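Local coordinates for protein phosphoserine aminotransferase (Bacillus alcalophilus, PDB 1W23) that catalyses the reversible, pyridoxal-phosphate-dependent transamination between 3-phosphohydroxypyruvate and phosphoserine, the second step of serine biosynthesis from 3-phosphoglycerate, at residues N95-G100 / I118-K123; S101-A106 / H146-N151. All coordinates share one frame; numbering follows the deposited sequence. Where two conformers were deposited one is given.

Interaction 1: N95-G100 / I118-K123; sequences NYVLTG and IAASTK
The strand parts of 95-100 and 118-123 run parallel as neighbours, joined by backbone hydrogen bonds, and the side chain of L98 packs across them. L98 is held at both its N-H and its carbonyl by the same strand: L98 N donates to A120 O at 2.9 Å in the plane of that carbonyl, while L98 O receives T122 N at 3.2 Å, nearly along the C=O axis. Two residues earlier, A119 N donates to Y96 O at 2.8 Å from above the carbonyl plane, where the second segment turns a corner.

From this anchored backbone the leucine climbs over its partner. L98 CB rests 3.7 Å from S121 OG, an oxygen that closes an ST turn by accepting K123 N. With CG anti to the carbonyl carbon (chi1 -61°), L98 CG comes 4.2 Å from I118 CG2. The chain then continues extended (chi2 -178°), which carries L98 CD1 to 3.7 Å from I118 CD1; the two side chains cross at about a right angle, tip to tip.

This pairing joins the two strands of a right-handed beta-alpha-beta crossover at one border of the large sheet. Helix 101-111 lies over the face bearing Y96 and L98, touching Y96 through A106, L107 and A110 and L98 through S103; on the flank of 95-98 away from 118-123 runs strand 142-148.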
ATOM      1  N   ASN A  95      19.656  17.323  -8.817  1.00 11.08           N
ATOM      2  CA  ASN A  95      20.547  16.943  -9.918  1.00 10.70           C
ATOM      3  C   ASN A  95      20.385  15.456 -10.217  1.00 10.29           C
ATOM      4  O   ASN A  95      20.474  14.651  -9.282  1.00 11.42           O
ATOM      5  CB  ASN A  95      21.998  17.278  -9.524  1.00 11.69           C
ATOM      6  CG  ASN A  95      22.933  17.390 -10.707  1.00 11.64           C
ATOM      7  OD1 ASN A  95      22.505  17.230 -11.864  1.00 12.91           O
ATOM      8  ND2 ASN A  95      24.221  17.700 -10.441  1.00 12.18           N
ATOM      9  N   TYR A  96      20.107  15.099 -11.455  1.00 10.57           N
ATOM     10  CA  TYR A  96      19.725  13.731 -11.865  1.00 10.64           C
ATOM     11  C   TYR A  96      20.691  13.205 -12.897  1.00 10.31           C
ATOM     12  O   TYR A  96      21.079  13.900 -13.837  1.00 11.08           O
ATOM     13  CB  TYR A  96      18.276  13.755 -12.513  1.00 11.13           C
ATOM     14  CG  TYR A  96      17.247  13.860 -11.376  1.00 10.49           C
ATOM     15  CD1 TYR A  96      17.035  15.088 -10.759  1.00 10.80           C
ATOM     16  CD2 TYR A  96      16.546  12.770 -10.890  1.00 10.84           C
ATOM     17  CE1 TYR A  96      16.133  15.227  -9.727  1.00 10.99           C
ATOM     18  CE2 TYR A  96      15.644  12.874  -9.810  1.00 10.45           C
ATOM     19  CZ  TYR A  96      15.434  14.099  -9.243  1.00 10.22           C
ATOM     20  OH  TYR A  96      14.609  14.261  -8.154  1.00 11.49           O
ATOM     21  N   VAL A  97      21.015  11.912 -12.790  1.00 10.08           N
ATOM     22  CA  VAL A  97      21.717  11.174 -13.816  1.00 10.24           C
ATOM     23  C   VAL A  97      20.669  10.356 -14.560  1.00 10.03           C
ATOM     24  O   VAL A  97      19.980   9.508 -13.959  1.00  9.95           O
ATOM     25  CB  VAL A  97      22.829  10.275 -13.281  1.00 10.28           C
ATOM     26  CG1 VAL A  97      23.562   9.534 -14.412  1.00 11.46           C
ATOM     27  CG2 VAL A  97      23.834  11.046 -12.440  1.00 11.49           C
ATOM     28  N   LEU A  98      20.513  10.593 -15.862  1.00 10.20           N
ATOM     29  CA  LEU A  98      19.512   9.908 -16.646  1.00 10.56           C
ATOM     30  C   LEU A  98      20.079   8.649 -17.320  1.00  9.99           C
ATOM     31  O   LEU A  98      20.951   8.763 -18.194  1.00 10.58           O
ATOM     32  CB  LEU A  98      18.924  10.802 -17.721  1.00 10.90           C
ATOM     33  CG  LEU A  98      18.200  12.081 -17.195  1.00 11.71           C
ATOM     34  CD1 LEU A  98      17.618  12.876 -18.366  1.00 13.12           C
ATOM     35  CD2 LEU A  98      17.112  11.725 -16.187  1.00 13.19           C
ATOM     36  N   THR A  99      19.599   7.467 -16.892  1.00  9.55           N
ATOM     37  CA  THR A  99      20.026   6.213 -17.469  1.00  9.75           C
ATOM     38  C   THR A  99      18.864   5.363 -17.944  1.00  9.76           C
ATOM     39  O   THR A  99      19.055   4.218 -18.370  1.00 10.44           O
ATOM     40  CB  THR A  99      20.945   5.414 -16.538  1.00  9.97           C
ATOM     41  OG1 THR A  99      20.393   5.388 -15.186  1.00  9.88           O
ATOM     42  CG2 THR A  99      22.328   6.049 -16.422  1.00 10.96           C
ATOM     43  N   GLY A 100      17.634   5.878 -17.926  1.00 10.19           N
ATOM     44  CA  GLY A 100      16.487   5.212 -18.505  1.00 10.17           C
ATOM     45  C   GLY A 100      15.226   5.986 -18.254  1.00  9.89           C
ATOM     46  O   GLY A 100      15.242   7.149 -17.829  1.00 10.24           O
ATOM     47  N   ILE A 118      20.582  18.054 -15.132  1.00 12.54           N
ATOM     48  CA  ILE A 118      20.967  16.741 -15.649  1.00 11.89           C
ATOM     49  C   ILE A 118      22.475  16.663 -15.569  1.00 11.84           C
ATOM     50  O   ILE A 118      23.233  17.275 -16.332  1.00 13.10           O
ATOM     51  CB  ILE A 118      20.454  16.519 -17.080  1.00 12.89           C
ATOM     52  CG1 ILE A 118      18.907  16.503 -17.065  1.00 16.11           C
ATOM     53  CG2 ILE A 118      20.953  15.185 -17.639  1.00 13.67           C
ATOM     54  CD1 ILE A 118      18.298  16.540 -18.440  1.00 16.90           C
ATOM     55  N   ALA A 119      22.960  15.881 -14.599  1.00 11.89           N
ATOM     56  CA  ALA A 119      24.386  15.750 -14.366  1.00 11.99           C
ATOM     57  C   ALA A 119      25.064  14.985 -15.511  1.00 12.31           C
ATOM     58  O   ALA A 119      26.232  15.250 -15.842  1.00 13.94           O
ATOM     59  CB  ALA A 119      24.647  15.017 -13.070  1.00 13.25           C
ATOM     60  N   ALA A 120      24.367  14.004 -16.066  1.00 12.27           N
ATOM     61  CA  ALA A 120      24.899  13.157 -17.137  1.00 12.23           C
ATOM     62  C   ALA A 120      23.689  12.367 -17.671  1.00 12.40           C
ATOM     63  O   ALA A 120      22.674  12.195 -16.966  1.00 11.36           O
ATOM     64  CB  ALA A 120      25.991  12.262 -16.671  1.00 14.51           C
ATOM     65  N   SER A 121      23.812  11.882 -18.918  1.00 12.83           N
ATOM     66  CA  SER A 121      22.712  11.240 -19.574  1.00 12.91           C
ATOM     67  C   SER A 121      23.189  10.403 -20.747  1.00 13.06           C
ATOM     68  O   SER A 121      24.091  10.835 -21.467  1.00 17.23           O
ATOM     69  CB  SER A 121      21.742  12.283 -20.130  1.00 13.88           C
ATOM     70  OG  SER A 121      20.681  11.657 -20.815  1.00 13.97           O
ATOM     71  N   THR A 122      22.569   9.258 -20.936  1.00 12.07           N
ATOM     72  CA  THR A 122      22.769   8.473 -22.155  1.00 12.61           C
ATOM     73  C   THR A 122      21.508   8.373 -23.022  1.00 12.87           C
ATOM     74  O   THR A 122      21.371   7.505 -23.877  1.00 14.13           O
ATOM     75  CB  THR A 122      23.380   7.074 -21.837  1.00 13.12           C
ATOM     76  OG1 THR A 122      22.557   6.428 -20.871  1.00 13.00           O
ATOM     77  CG2 THR A 122      24.803   7.204 -21.282  1.00 14.29           C
ATOM     78  N   LYS A 123      20.594   9.359 -22.826  1.00 12.72           N
ATOM     79  CA  LYS A 123      19.371   9.404 -23.553  1.00 13.14           C
ATOM     80  C   LYS A 123      19.543   9.447 -25.079  1.00 14.49           C
ATOM     81  O   LYS A 123      18.800   8.800 -25.836  1.00 16.22           O
ATOM     82  CB  LYS A 123      18.557  10.628 -23.091  1.00 14.32           C
ATOM     83  CG  LYS A 123      17.161  10.769 -23.683  1.00 15.49           C
ATOM     84  CD  LYS A 123      16.462  12.028 -23.160  1.00 17.58           C
ATOM     85  CE  LYS A 123      15.145  12.222 -23.885  0.60 16.02           C
ATOM     86  NZ  LYS A 123      14.194  11.105 -23.642  0.60 21.76           N
TER

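Interaction 2: S101-A106 / H146-N151. With PLP (pyridoxal-5'-phosphate), chain J.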
ATOM      1  N   SER A 101      14.101   5.356 -18.532  1.00 10.15           N
ATOM      2  CA  SER A 101      12.794   5.959 -18.387  1.00 10.97           C
ATOM      3  C   SER A 101      12.462   6.231 -16.927  1.00  9.63           C
ATOM      4  O   SER A 101      11.880   7.277 -16.588  1.00 10.51           O
ATOM      5  CB  SER A 101      11.708   4.987 -19.038  1.00 15.52           C
ATOM      6  OG  SER A 101      10.412   5.408 -18.633  1.00 20.42           O
ATOM      7  N   TRP A 102      12.800   5.299 -16.018  1.00  9.62           N
ATOM      8  CA  TRP A 102      12.548   5.549 -14.606  1.00  9.39           C
ATOM      9  C   TRP A 102      13.337   6.742 -14.112  1.00  8.83           C
ATOM     10  O   TRP A 102      12.829   7.495 -13.246  1.00  9.37           O
ATOM     11  CB  TRP A 102      12.815   4.275 -13.756  1.00  9.09           C
ATOM     12  CG  TRP A 102      11.763   3.215 -14.079  1.00  8.97           C
ATOM     13  CD1 TRP A 102      11.962   1.996 -14.644  1.00  9.59           C
ATOM     14  CD2 TRP A 102      10.352   3.343 -13.874  1.00  9.47           C
ATOM     15  NE1 TRP A 102      10.775   1.349 -14.782  1.00 10.67           N
ATOM     16  CE2 TRP A 102       9.762   2.142 -14.320  1.00 10.24           C
ATOM     17  CE3 TRP A 102       9.510   4.330 -13.332  1.00 10.35           C
ATOM     18  CZ2 TRP A 102       8.391   1.935 -14.254  1.00 12.94           C
ATOM     19  CZ3 TRP A 102       8.152   4.124 -13.268  1.00 12.42           C
ATOM     20  CH2 TRP A 102       7.620   2.921 -13.732  1.00 13.89           C
ATOM     21  N   SER A 103      14.547   6.985 -14.613  1.00  9.14           N
ATOM     22  CA  SER A 103      15.266   8.203 -14.241  1.00  9.23           C
ATOM     23  C   SER A 103      14.483   9.459 -14.674  1.00  9.21           C
ATOM     24  O   SER A 103      14.387  10.443 -13.951  1.00  9.96           O
ATOM     25  CB  SER A 103      16.632   8.273 -14.905  1.00  9.42           C
ATOM     26  OG  SER A 103      17.448   7.123 -14.686  1.00  9.61           O
ATOM     27  N   GLU A 104      13.951   9.410 -15.919  1.00  9.88           N
ATOM     28  CA  GLU A 104      13.179  10.521 -16.456  1.00 10.12           C
ATOM     29  C   GLU A 104      11.942  10.801 -15.585  1.00  9.81           C
ATOM     30  O   GLU A 104      11.613  11.968 -15.327  1.00 10.49           O
ATOM     31  CB  GLU A 104      12.738  10.252 -17.877  1.00 10.59           C
ATOM     32  CG  GLU A 104      13.870  10.178 -18.854  1.00 11.53           C
ATOM     33  CD  GLU A 104      13.479   9.844 -20.282  1.00 13.33           C
ATOM     34  OE1 GLU A 104      14.328   9.893 -21.182  1.00 14.46           O
ATOM     35  OE2 GLU A 104      12.281   9.537 -20.529  1.00 18.35           O
ATOM     36  N   LYS A 105      11.255   9.757 -15.132  1.00  9.84           N
ATOM     37  CA  LYS A 105      10.048   9.957 -14.329  1.00 10.19           C
ATOM     38  C   LYS A 105      10.405  10.601 -13.010  1.00 10.05           C
ATOM     39  O   LYS A 105       9.640  11.436 -12.465  1.00 10.72           O
ATOM     40  CB  LYS A 105       9.310   8.628 -14.190  0.50 11.79           C
ATOM     41  CG  LYS A 105       8.405   8.261 -15.371  0.50 16.58           C
ATOM     42  CD  LYS A 105       8.092   6.766 -15.405  0.50 20.18           C
ATOM     43  CE  LYS A 105       6.658   6.426 -15.100  0.50 26.97           C
ATOM     44  NZ  LYS A 105       5.746   6.803 -16.216  0.50 41.95           N
ATOM     45  N   ALA A 106      11.551  10.252 -12.411  1.00  9.44           N
ATOM     46  CA  ALA A 106      11.993  10.870 -11.171  1.00  9.98           C
ATOM     47  C   ALA A 106      12.284  12.362 -11.384  1.00  9.70           C
ATOM     48  O   ALA A 106      11.862  13.231 -10.615  1.00 10.22           O
ATOM     49  CB  ALA A 106      13.187  10.129 -10.566  1.00 10.34           C
ATOM     50  N   HIS A 146      20.758  12.277  -7.831  1.00  9.97           N
ATOM     51  CA  HIS A 146      19.872  11.103  -7.915  1.00  9.76           C
ATOM     52  C   HIS A 146      20.270  10.226  -9.067  1.00  9.74           C
ATOM     53  O   HIS A 146      20.444  10.714 -10.196  1.00 10.14           O
ATOM     54  CB  HIS A 146      18.421  11.593  -8.071  1.00  9.90           C
ATOM     55  CG  HIS A 146      17.416  10.472  -8.123  1.00  9.58           C
ATOM     56  ND1 HIS A 146      17.202   9.669  -9.264  1.00  9.38           N
ATOM     57  CD2 HIS A 146      16.523  10.060  -7.194  1.00 10.38           C
ATOM     58  CE1 HIS A 146      16.205   8.810  -8.972  1.00  9.66           C
ATOM     59  NE2 HIS A 146      15.800   9.020  -7.711  1.00 10.10           N
ATOM     60  N   ILE A 147      20.379   8.913  -8.796  1.00  9.30           N
ATOM     61  CA  ILE A 147      20.665   7.901  -9.798  1.00  9.05           C
ATOM     62  C   ILE A 147      19.601   6.816  -9.725  1.00  8.45           C
ATOM     63  O   ILE A 147      18.882   6.662  -8.732  1.00  8.99           O
ATOM     64  CB  ILE A 147      22.064   7.285  -9.597  1.00  9.50           C
ATOM     65  CG1 ILE A 147      22.181   6.448  -8.326  1.00  9.76           C
ATOM     66  CG2 ILE A 147      23.147   8.373  -9.664  1.00 10.50           C
ATOM     67  CD1 ILE A 147      23.484   5.697  -8.187  1.00 11.48           C
ATOM     68  N   THR A 148      19.564   5.998 -10.799  1.00  9.18           N
ATOM     69  CA  THR A 148      18.708   4.828 -10.892  1.00  8.65           C
ATOM     70  C   THR A 148      19.659   3.638 -11.064  1.00  8.74           C
ATOM     71  O   THR A 148      20.339   3.533 -12.113  1.00  9.24           O
ATOM     72  CB  THR A 148      17.754   4.918 -12.078  1.00  8.66           C
ATOM     73  OG1 THR A 148      17.114   6.209 -12.078  1.00  9.19           O
ATOM     74  CG2 THR A 148      16.752   3.787 -12.047  1.00  9.46           C
ATOM     75  N   SER A 149      19.824   2.809 -10.036  1.00  8.65           N
ATOM     76  CA  SER A 149      20.903   1.792 -10.089  1.00  8.68           C
ATOM     77  C   SER A 149      20.727   0.757 -11.171  1.00  8.24           C
ATOM     78  O   SER A 149      21.694   0.348 -11.808  1.00  9.09           O
ATOM     79  CB  SER A 149      21.005   1.113  -8.706  1.00  9.30           C
ATOM     80  OG  SER A 149      19.757   0.581  -8.332  1.00  9.28           O
ATOM     81  N   ASN A 150      19.481   0.347 -11.415  1.00  8.34           N
ATOM     82  CA  ASN A 150      19.136  -0.647 -12.413  1.00  8.22           C
ATOM     83  C   ASN A 150      17.965  -0.061 -13.219  1.00  8.31           C
ATOM     84  O   ASN A 150      16.902   0.274 -12.672  1.00  8.60           O
ATOM     85  CB  ASN A 150      18.809  -2.003 -11.753  1.00  8.32           C
ATOM     86  CG  ASN A 150      18.642  -3.098 -12.811  1.00  8.54           C
ATOM     87  OD1 ASN A 150      19.679  -3.631 -13.279  1.00  9.09           O
ATOM     88  ND2 ASN A 150      17.401  -3.373 -13.182  1.00  8.97           N
ATOM     89  N   ASN A 151      18.217   0.099 -14.502  1.00  8.63           N
ATOM     90  CA  ASN A 151      17.277   0.746 -15.411  1.00  8.61           C
ATOM     91  C   ASN A 151      16.410  -0.337 -16.035  1.00  8.49           C
ATOM     92  O   ASN A 151      16.743  -0.970 -17.048  1.00  9.06           O
ATOM     93  CB  ASN A 151      18.037   1.541 -16.466  1.00  9.19           C
ATOM     94  CG  ASN A 151      18.952   2.523 -15.744  1.00  8.90           C
ATOM     95  OD1 ASN A 151      18.472   3.537 -15.234  1.00  9.43           O
ATOM     96  ND2 ASN A 151      20.232   2.231 -15.700  1.00  9.86           N
TER
HETATM   97  N1  PLP J1367      11.689   2.734 -10.458  1.00  8.51           N
HETATM   98  C2  PLP J1367      12.130   1.561 -11.047  1.00  8.34           C
HETATM   99  C2A PLP J1367      13.589   1.445 -11.290  1.00 10.14           C
HETATM  100  C3  PLP J1367      11.219   0.565 -11.363  1.00  9.86           C
HETATM  101  O3  PLP J1367      11.642  -0.558 -11.898  1.00 11.51           O
HETATM  102  C4  PLP J1367       9.815   0.766 -11.099  1.00 10.95           C
HETATM  103  C4A PLP J1367       8.864  -0.341 -11.382  1.00 21.32           C
HETATM  104  C5  PLP J1367       9.415   1.967 -10.489  1.00  9.55           C
HETATM  105  C6  PLP J1367      10.367   2.934 -10.207  1.00  8.90           C
HETATM  106  C5A PLP J1367       7.978   2.287 -10.198  1.00 11.59           C
HETATM  107  O4P PLP J1367       7.579   1.582  -8.965  1.00  9.59           O
HETATM  108  P   PLP J1367       6.031   1.689  -8.459  1.00  8.60           P
HETATM  109  O1P PLP J1367       5.185   1.085  -9.537  1.00  8.88           O
HETATM  110  O2P PLP J1367       5.736   3.167  -8.253  1.00  9.14           O
HETATM  111  O3P PLP J1367       6.097   0.919  -7.149  1.00 10.00           O
HETATM  112  O   HOH W   1      14.581   6.455 -11.013  1.00  9.24           O
HETATM  113  O   HOH W   2      15.780   4.501 -15.442  1.00  9.90           O
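Helix 101-106 opens with S101, whose carbonyl O accepts K105 N. W102 follows, a PLP-binding residue of the active site, with CG anti to its carbonyl carbon (chi1 -68°), and lays its indole over one face of the cofactor's pyridine ring: PLP C4 lies 3.5 Å above the indole plane, over its centre, and similarly short separations along both ring systems imply nearly parallel planes. N150 also belongs to this pocket. The methyl carbon C2A of PLP meets T148 CG2 at 4.0 Å, so the threonine methyl meets the same end of the cofactor as W102 CB. An alanine at W102 would remove the indole and would probably leave the pyridine ring less firmly held, with that face losing its aromatic cover.

S103 turns the contact polar. Its OG and T148 OG1 are hydrogen-bonded at 2.8 Å, and S103 OG also accepts a hydrogen bond from T99 N. S103 N, in the first helical turn, donates to a water at 2.9 Å, which in turn donates to N151 OD1, an oxygen also hydrogen-bonded to T99 OG1. A second water is bonded to T148 OG1 and makes a weak bond to W102 O, so two waters link the helix to 146-151, one at T148 and one at N151.

A106, one turn beyond W102, ends the contact: its CB sits 3.7 Å from H146 CE1, while H146 NE2 is bonded to Y191. The helix axis crosses that of strand 146-148 at 150°, nearly antiparallel, 8.2 Å away. Around them, F80 of helix 75-87 packs on W102 and A106, Y96 of strand 93-98 touches A106, and strand 169-172, carrying the PLP-binding D172, is the next strand of the sheet beside 142-148.

Overall arrangement
Followed from the N terminus, the chain passes through strand 93-98, helix 101-111 and strand 115-121, then reaches strand 142-148 after a long connection. Interaction 1 closes the first loop, returning 118-123 to 95-100 across 17 residues; interaction 2 closes a longer one, bringing 146-151 to 101-106 across 39. Their segments alternate, so the loops cross: the helix that links the strands of interaction 1 is itself a partner in interaction 2. Direct contacts tie them together, with a salt bridge from K123 to E104, a probable hydrogen bond between T99 and N151, and Y96 packed on H146. The sheet's edge is thereby connected, through neighbouring strands, to the cofactor site.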